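Local structure of glutaconate CoA-transferase subunit A (Acidaminococcus fermentans, 1POI) at residues P120-Q125 and E162-V167; G128-W133 and D149-I154. The protein transfers the coenzyme A moiety from acetyl-CoA to (R)-2-hydroxyglutarate and to related acids such as glutaconate, a step of glutamate degradation by the hydroxyglutarate pathway. All coordinates share one frame; numbering follows the deposited sequence.

Overall arrangement
Contacts 1 and 2 lie side by side, their centres about 9 Å apart, at a small three-stranded antiparallel sheet set well away from the centre of the chain. Contact 1 joins strand 118-121 to strand 162-168, the middle strand; contact 2 sets helix 128-131 and the turn after it against the run into strand 152-156, on the other edge of that sheet. Along the chain, contact 2 is nested within the loop that contact 1 closes. Contact 1 is buried and made of paired backbone and aliphatic side chains. Contact 2 is only partly buried and relies on aromatic rings, hydroxyls and a lysine. Both also touch a second copy of this subunit.

Contact 1: P120-Q125 and E162-V167; sequences PVTLMQ and EKVVAV
Two nearly straight backbone bonds join the strands antiparallel at the hydrogen-bonded pair Val121 and Val165: Val121 N to Val165 O is 2.8 Å and Val165 N to Val121 O is 3.0 Å, each donor lying almost along the C=O axis. One residue back, Pro120 faces Ala166 in a non-hydrogen-bonded pair, and Pro120 CA adds a CA-H...O contact to Val165 O. The proline ring meets the strand through CB, which rests on Val164 CG2 at 3.6 Å; that methyl sits in the crowded position between backbone N and carbonyl carbon. Strand 162-168 is the middle strand of a three-stranded antiparallel sheet, so Val164 also packs on Ile154 of strand 152-156, while Pro120 meets Pro120 of a second copy of this subunit. Past Val121 the chain leaves the sheet and curls over Val165. Val165 CG1, anti to its backbone N (chi1 173°), approaches Met124 CE at 4.2 Å, and CG2 lies 3.7 Å from Leu123 O. Gln125 folds back to fasten the turn: its NE2 donates to Thr122 O at 2.8 Å, approaching from above the carbonyl plane, and also bonds to the backbone of a chain of another protein.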
loop_
_atom_site.group_PDB
_atom_site.type_symbol
_atom_site.label_atom_id
_atom_site.label_comp_id
_atom_site.label_asym_id
_atom_site.label_seq_id
_atom_site.Cartn_x
_atom_site.Cartn_y
_atom_site.Cartn_z
ATOM N N PRO A 120 7.580 40.563 0.481
ATOM C CA PRO A 120 7.801 41.392 1.675
ATOM C C PRO A 120 7.960 40.461 2.903
ATOM O O PRO A 120 7.136 39.566 3.138
ATOM C CB PRO A 120 6.525 42.241 1.752
ATOM C CG PRO A 120 5.421 41.267 1.285
ATOM C CD PRO A 120 6.135 40.357 0.223
ATOM N N VAL A 121 9.049 40.619 3.642
ATOM C CA VAL A 121 9.267 39.786 4.805
ATOM C C VAL A 121 9.715 40.632 5.956
ATOM O O VAL A 121 10.342 41.664 5.771
ATOM C CB VAL A 121 10.370 38.692 4.577
ATOM C CG1 VAL A 121 9.928 37.683 3.533
ATOM C CG2 VAL A 121 11.695 39.313 4.202
ATOM N N THR A 122 9.394 40.197 7.162
ATOM C CA THR A 122 9.839 40.912 8.344
ATOM C C THR A 122 11.122 40.203 8.870
ATOM O O THR A 122 11.330 40.082 10.080
ATOM C CB THR A 122 8.729 40.909 9.391
ATOM O OG1 THR A 122 7.754 39.910 9.044
ATOM C CG2 THR A 122 8.069 42.266 9.460
ATOM N N LEU A 123 11.999 39.793 7.949
ATOM C CA LEU A 123 13.220 39.064 8.296
ATOM C C LEU A 123 14.445 39.743 7.724
ATOM O O LEU A 123 14.346 40.477 6.754
ATOM C CB LEU A 123 13.150 37.625 7.741
ATOM C CG LEU A 123 12.093 36.645 8.270
ATOM C CD1 LEU A 123 12.004 35.429 7.391
ATOM C CD2 LEU A 123 12.409 36.260 9.704
ATOM N N MET A 124 15.602 39.438 8.307
ATOM C CA MET A 124 16.901 39.971 7.889
ATOM C C MET A 124 17.242 41.366 8.391
ATOM O O MET A 124 18.403 41.768 8.324
ATOM C CB MET A 124 17.075 39.904 6.373
ATOM C CG MET A 124 17.019 38.507 5.805
ATOM S SD MET A 124 17.327 38.419 4.016
ATOM C CE MET A 124 17.370 40.119 3.623
ATOM N N GLN A 125 16.267 42.075 8.950
ATOM C CA GLN A 125 16.512 43.430 9.450
ATOM C C GLN A 125 17.360 43.439 10.711
ATOM O O GLN A 125 17.399 42.450 11.447
ATOM C CB GLN A 125 15.191 44.176 9.717
ATOM C CG GLN A 125 14.372 43.690 10.904
ATOM C CD GLN A 125 13.462 42.515 10.572
ATOM O OE1 GLN A 125 13.571 41.909 9.508
ATOM N NE2 GLN A 125 12.550 42.197 11.482
ATOM N N GLU A 162 5.811 51.211 10.768
ATOM C CA GLU A 162 6.486 49.942 10.581
ATOM C C GLU A 162 6.882 49.742 9.113
ATOM O O GLU A 162 6.124 50.086 8.192
ATOM C CB GLU A 162 5.600 48.781 11.065
ATOM C CG GLU A 162 6.092 47.402 10.590
ATOM C CD GLU A 162 5.325 46.216 11.166
ATOM O OE1 GLU A 162 5.087 46.190 12.396
ATOM O OE2 GLU A 162 5.001 45.292 10.385
ATOM N N LYS A 163 8.089 49.212 8.915
ATOM C CA LYS A 163 8.626 48.925 7.590
ATOM C C LYS A 163 9.019 47.448 7.521
ATOM O O LYS A 163 9.292 46.812 8.553
ATOM C CB LYS A 163 9.853 49.798 7.269
ATOM C CG LYS A 163 9.626 51.295 7.440
ATOM C CD LYS A 163 10.568 52.137 6.573
ATOM C CE LYS A 163 10.161 52.087 5.097
ATOM N NZ LYS A 163 10.790 53.143 4.245
ATOM N N VAL A 164 8.984 46.904 6.305
ATOM C CA VAL A 164 9.338 45.518 6.037
ATOM C C VAL A 164 10.453 45.523 4.965
ATOM O O VAL A 164 10.758 46.565 4.369
ATOM C CB VAL A 164 8.086 44.682 5.553
ATOM C CG1 VAL A 164 6.822 45.145 6.257
ATOM C CG2 VAL A 164 7.910 44.731 4.032
ATOM N N VAL A 165 11.056 44.368 4.728
ATOM C CA VAL A 165 12.117 44.229 3.752
ATOM C C VAL A 165 11.481 43.626 2.521
ATOM O O VAL A 165 10.822 42.582 2.615
ATOM C CB VAL A 165 13.229 43.287 4.289
ATOM C CG1 VAL A 165 14.269 42.983 3.212
ATOM C CG2 VAL A 165 13.900 43.919 5.493
ATOM N N ALA A 166 11.589 44.321 1.389
ATOM C CA ALA A 166 11.015 43.813 0.149
ATOM C C ALA A 166 12.153 43.163 -0.596
ATOM O O ALA A 166 13.257 43.718 -0.647
ATOM C CB ALA A 166 10.402 44.929 -0.660
ATOM N N VAL A 167 11.888 42.005 -1.186
ATOM C CA VAL A 167 12.908 41.239 -1.884
ATOM C C VAL A 167 12.456 40.878 -3.297
ATOM O O VAL A 167 11.326 40.460 -3.509
ATOM C CB VAL A 167 13.237 39.953 -1.053
ATOM C CG1 VAL A 167 13.907 38.924 -1.884
ATOM C CG2 VAL A 167 14.138 40.293 0.094
#

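Contact 2: G128-W133 and D149-I154; sequences GLTDEW and DKFKYI
Lys150 NZ has three firm partners, Glu132 O at 3.0 Å, in the plane of that carbonyl, and, beyond the two segments, the carboxylate of Glu98 and the backbone oxygen of Asp99; a fourth, Leu129 O at 3.4 Å, is weak. The side chain reaches them extended, CG anti to the backbone N (chi1 178°), and runs across one face of the indole of Trp133. Lys150 CB sits over the centre of the six-membered ring, a CH-pi contact 3.7 Å from its centroid, while Asp149 OD1 meets the ring edge in plane, 3.5 Å from CH2. An alanine in place of Trp133 would probably leave the aliphatic part of Lys150 less well packed and its path to the carbonyls less firmly fixed. Phe151 CE1 comes obliquely to Trp133 NE1 at 3.6 Å, and Thr130 CG2 lies over the Phe151 face, offset toward the rim. Thr130 OG1 lies 2.9 Å from Tyr153 OH, where helix 128-131 meets strand 152-156, and also bonds to the backbone oxygen of Ser127. With carbonyls and a carboxylate around it, the lysine is likely to stay protonated, its ammonium tying the C-terminal end of helix 128-131 to strand 96-99 of the parallel sheet.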
loop_
_atom_site.group_PDB
_atom_site.type_symbol
_atom_site.label_atom_id
_atom_site.label_comp_id
_atom_site.label_asym_id
_atom_site.label_seq_id
_atom_site.Cartn_x
_atom_site.Cartn_y
_atom_site.Cartn_z
ATOM N N GLY A 128 23.355 41.986 9.774
ATOM C CA GLY A 128 24.322 42.402 8.791
ATOM C C GLY A 128 23.823 41.971 7.442
ATOM O O GLY A 128 24.383 42.375 6.429
ATOM N N LEU A 129 22.774 41.154 7.424
ATOM C CA LEU A 129 22.188 40.688 6.166
ATOM C C LEU A 129 21.482 41.825 5.407
ATOM O O LEU A 129 21.040 41.633 4.279
ATOM C CB LEU A 129 21.240 39.518 6.419
ATOM C CG LEU A 129 21.989 38.235 6.748
ATOM C CD1 LEU A 129 21.203 37.383 7.715
ATOM C CD2 LEU A 129 22.258 37.483 5.459
ATOM N N THR A 130 21.291 42.965 6.078
ATOM C CA THR A 130 20.706 44.139 5.449
ATOM C C THR A 130 21.757 45.248 5.470
ATOM O O THR A 130 21.774 46.140 4.610
ATOM C CB THR A 130 19.425 44.655 6.141
ATOM O OG1 THR A 130 19.669 44.945 7.531
ATOM C CG2 THR A 130 18.276 43.687 5.942
ATOM N N ASP A 131 22.639 45.197 6.455
ATOM C CA ASP A 131 23.688 46.189 6.554
ATOM C C ASP A 131 24.836 45.958 5.580
ATOM O O ASP A 131 25.717 46.804 5.500
ATOM C CB ASP A 131 24.255 46.238 7.975
ATOM C CG ASP A 131 23.257 46.746 8.988
ATOM O OD1 ASP A 131 22.037 46.500 8.816
ATOM O OD2 ASP A 131 23.700 47.393 9.965
ATOM N N GLU A 132 24.864 44.824 4.881
ATOM C CA GLU A 132 25.950 44.525 3.942
ATOM C C GLU A 132 25.471 43.867 2.648
ATOM O O GLU A 132 24.774 42.850 2.690
ATOM C CB GLU A 132 26.980 43.566 4.568
ATOM C CG GLU A 132 27.742 44.055 5.792
ATOM C CD GLU A 132 28.708 45.212 5.520
ATOM O OE1 GLU A 132 29.563 45.122 4.605
ATOM O OE2 GLU A 132 28.632 46.218 6.257
ATOM N N TRP A 133 25.860 44.426 1.498
ATOM C CA TRP A 133 25.514 43.827 0.204
ATOM C C TRP A 133 26.738 43.066 -0.280
ATOM O O TRP A 133 27.863 43.565 -0.226
ATOM C CB TRP A 133 25.166 44.875 -0.842
ATOM C CG TRP A 133 23.872 45.560 -0.635
ATOM C CD1 TRP A 133 23.299 45.897 0.554
ATOM C CD2 TRP A 133 23.009 46.070 -1.659
ATOM N NE1 TRP A 133 22.134 46.595 0.333
ATOM C CE2 TRP A 133 21.936 46.715 -1.020
ATOM C CE3 TRP A 133 23.047 46.045 -3.061
ATOM C CZ2 TRP A 133 20.908 47.336 -1.730
ATOM C CZ3 TRP A 133 22.028 46.664 -3.767
ATOM C CH2 TRP A 133 20.976 47.297 -3.102
ATOM N N ASP A 149 18.914 45.717 -7.113
ATOM C CA ASP A 149 18.828 45.905 -5.660
ATOM C C ASP A 149 18.694 44.591 -4.903
ATOM O O ASP A 149 17.904 43.722 -5.292
ATOM C CB ASP A 149 17.645 46.786 -5.292
ATOM C CG ASP A 149 17.851 48.210 -5.701
ATOM O OD1 ASP A 149 18.537 48.963 -4.971
ATOM O OD2 ASP A 149 17.325 48.580 -6.763
ATOM N N LYS A 150 19.518 44.430 -3.871
ATOM C CA LYS A 150 19.460 43.245 -3.038
ATOM C C LYS A 150 18.074 43.255 -2.347
ATOM O O LYS A 150 17.329 42.274 -2.403
ATOM C CB LYS A 150 20.583 43.285 -1.997
ATOM C CG LYS A 150 20.570 42.109 -1.042
ATOM C CD LYS A 150 21.670 42.201 -0.014
ATOM C CE LYS A 150 21.646 40.952 0.846
ATOM N NZ LYS A 150 22.898 40.745 1.579
ATOM N N PHE A 151 17.713 44.390 -1.753
ATOM C CA PHE A 151 16.421 44.528 -1.087
ATOM C C PHE A 151 16.046 46.012 -1.040
ATOM O O PHE A 151 16.830 46.874 -1.455
ATOM C CB PHE A 151 16.498 43.958 0.347
ATOM C CG PHE A 151 17.218 44.844 1.325
ATOM C CD1 PHE A 151 18.599 44.837 1.399
ATOM C CD2 PHE A 151 16.513 45.725 2.124
ATOM C CE1 PHE A 151 19.279 45.710 2.260
ATOM C CE2 PHE A 151 17.176 46.604 2.986
ATOM C CZ PHE A 151 18.556 46.601 3.054
ATOM N N LYS A 152 14.872 46.307 -0.496
ATOM C CA LYS A 152 14.403 47.686 -0.358
ATOM C C LYS A 152 13.494 47.753 0.863
ATOM O O LYS A 152 12.611 46.914 1.018
ATOM C CB LYS A 152 13.620 48.087 -1.608
ATOM C CG LYS A 152 14.244 49.198 -2.415
ATOM C CD LYS A 152 13.851 49.100 -3.882
ATOM C CE LYS A 152 14.086 50.413 -4.623
ATOM N NZ LYS A 152 15.493 50.922 -4.504
ATOM N N TYR A 153 13.784 48.660 1.785
ATOM C CA TYR A 153 12.945 48.814 2.975
ATOM C C TYR A 153 11.702 49.577 2.564
ATOM O O TYR A 153 11.795 50.651 1.971
ATOM C CB TYR A 153 13.658 49.619 4.064
ATOM C CG TYR A 153 14.651 48.840 4.878
ATOM C CD1 TYR A 153 14.301 47.622 5.456
ATOM C CD2 TYR A 153 15.932 49.331 5.093
ATOM C CE1 TYR A 153 15.208 46.917 6.232
ATOM C CE2 TYR A 153 16.845 48.634 5.867
ATOM C CZ TYR A 153 16.475 47.425 6.435
ATOM O OH TYR A 153 17.374 46.729 7.208
ATOM N N ILE A 154 10.535 49.055 2.895
ATOM C CA ILE A 154 9.313 49.732 2.509
ATOM C C ILE A 154 8.391 49.770 3.693
ATOM O O ILE A 154 8.512 48.943 4.579
ATOM C CB ILE A 154 8.613 48.995 1.347
ATOM C CG1 ILE A 154 8.127 47.614 1.801
ATOM C CG2 ILE A 154 9.565 48.878 0.157
ATOM C CD1 ILE A 154 7.174 46.926 0.823
#